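Aromatic-amino-acid transaminase TyrB (Burkholderia cenocepacia K56-2Valvano, PDB 4WD2) probably catalyses the pyridoxal-phosphate-dependent transfer of amino groups between aromatic amino acids and 2-oxo acids. Local coordinates at residues A[129-134]-A[182-187]. Numbering follows the deposited sequence.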
# COMPACT_ATOMS: atom_id res chain seq x y z
N SER A 129 2.33 22.41 12.16
CA SER A 129 2.49 21.56 13.34
C SER A 129 3.77 20.76 13.24
O SER A 129 4.21 20.41 12.15
CB SER A 129 1.31 20.61 13.49
OG SER A 129 0.10 21.32 13.69
N GLN A 130 4.40 20.49 14.38
CA GLN A 130 5.55 19.60 14.40
C GLN A 130 5.17 18.31 15.14
O GLN A 130 4.11 18.24 15.76
CB GLN A 130 6.74 20.30 15.06
CG GLN A 130 7.14 21.57 14.33
CD GLN A 130 8.45 22.15 14.81
OE1 GLN A 130 9.12 21.56 15.65
NE2 GLN A 130 8.82 23.31 14.27
N VAL A 131 6.02 17.30 15.05
CA VAL A 131 5.70 16.00 15.62
C VAL A 131 6.64 15.67 16.78
O VAL A 131 7.84 15.94 16.71
CB VAL A 131 5.77 14.89 14.54
CG1 VAL A 131 5.62 13.51 15.16
CG2 VAL A 131 4.68 15.09 13.48
N TRP A 132 6.08 15.12 17.86
CA TRP A 132 6.87 14.69 19.02
C TRP A 132 6.69 13.19 19.28
O TRP A 132 5.57 12.71 19.43
CB TRP A 132 6.47 15.47 20.27
CG TRP A 132 7.17 16.80 20.41
CD1 TRP A 132 8.27 17.07 21.17
CD2 TRP A 132 6.81 18.02 19.77
NE1 TRP A 132 8.62 18.40 21.04
CE2 TRP A 132 7.73 19.00 20.19
CE3 TRP A 132 5.79 18.39 18.88
CZ2 TRP A 132 7.67 20.33 19.75
CZ3 TRP A 132 5.73 19.70 18.45
CH2 TRP A 132 6.66 20.66 18.89
N LEU A 133 7.81 12.45 19.32
CA LEU A 133 7.80 11.01 19.63
C LEU A 133 8.51 10.74 20.96
O LEU A 133 9.22 11.59 21.47
CB LEU A 133 8.49 10.19 18.53
CG LEU A 133 8.96 10.79 17.21
CD1 LEU A 133 9.90 9.84 16.51
CD2 LEU A 133 7.77 11.07 16.33
N SER A 134 8.33 9.54 21.49
CA SER A 134 8.97 9.17 22.73
C SER A 134 10.47 8.95 22.55
O SER A 134 10.93 8.60 21.46
CB SER A 134 8.33 7.90 23.31
OG SER A 134 8.42 6.83 22.39
N ILE A 182 1.53 17.57 17.13
CA ILE A 182 1.18 16.16 16.93
C ILE A 182 2.03 15.29 17.86
O ILE A 182 3.25 15.28 17.77
CB ILE A 182 1.39 15.73 15.47
CG1 ILE A 182 0.50 16.56 14.54
CG2 ILE A 182 1.10 14.24 15.31
CD1 ILE A 182 0.96 16.59 13.09
N VAL A 183 1.37 14.56 18.75
CA VAL A 183 2.09 13.76 19.74
C VAL A 183 1.87 12.27 19.49
O VAL A 183 0.79 11.75 19.71
CB VAL A 183 1.65 14.13 21.17
CG1 VAL A 183 2.49 13.38 22.21
CG2 VAL A 183 1.76 15.62 21.39
N LEU A 184 2.92 11.59 19.03
CA LEU A 184 2.87 10.15 18.79
C LEU A 184 2.98 9.40 20.10
O LEU A 184 3.95 9.56 20.85
CB LEU A 184 3.99 9.71 17.84
CG LEU A 184 3.70 9.52 16.35
CD1 LEU A 184 4.98 9.09 15.64
CD2 LEU A 184 2.61 8.50 16.09
N LEU A 185 1.98 8.58 20.39
CA LEU A 185 1.94 7.85 21.65
C LEU A 185 1.73 6.36 21.41
O LEU A 185 0.86 5.97 20.63
CB LEU A 185 0.83 8.40 22.54
CG LEU A 185 0.95 9.89 22.86
CD1 LEU A 185 -0.41 10.52 23.06
CD2 LEU A 185 1.83 10.10 24.09
N HIS A 186 2.52 5.53 22.08
CA HIS A 186 2.28 4.10 22.08
C HIS A 186 1.09 3.83 23.00
O HIS A 186 1.08 4.29 24.14
CB HIS A 186 3.51 3.32 22.52
CG HIS A 186 4.70 3.48 21.62
ND1 HIS A 186 5.34 2.41 21.04
CD2 HIS A 186 5.36 4.59 21.20
CE1 HIS A 186 6.34 2.85 20.29
NE2 HIS A 186 6.37 4.16 20.38
N ALA A 187 0.09 3.10 22.51
CA ALA A 187 -1.08 2.78 23.33
C ALA A 187 -0.71 1.87 24.51
O ALA A 187 -1.24 2.01 25.61
CB ALA A 187 -2.15 2.11 22.48
O HOH W 1 6.30 7.75 20.12
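Ile182 opens strand 182-186 and is bound to segment 129-134 through both its N and its O: the N donates to Gln130 O at 3.0 Å, and the O receives Trp132 N at 2.8 Å, nearly along the C=O axis (173°). The same oxygen lies 3.3 Å from Val131 CA in a CA-H...O contact. On the face carrying Val131 and Ile182, the two side chains cross obliquely; Val131 CG2, anti to its carbonyl carbon, sits 3.9 Å from Ile182 CB, while Ile182 CD1 reaches back to Ser129 CB. Val183 turns to the other face with its partner Trp132, whose CG lies anti to the carbonyl carbon and whose ring has Ile182 O at its edge, near the plane. Leu184 N then closes the regular parallel pattern on Trp132 O, at 2.9 Å. Leu184 CD1 comes within 3.5 Å of Leu133 CD2 in one of two Leu133 conformers, the leucines side by side and pointing the same way; His141 and Phe145 also pack against Leu184. Beyond, a water accepts from Ser134 N and donates to Leu184 O, which Tyr155 OH also binds. The water lies in plane at the edge of the His186 ring, whose NE2 is hydrogen-bonded to Ser137 OG. In these neighbouring central strands of a fold-type I aminotransferase sheet, direct backbone N-H...O hydrogen bonds and apolar packing hold the beginnings, whereas water serves Ser134 N and, with Tyr155, Leu184 O, and Ser137 serves His186 NE2.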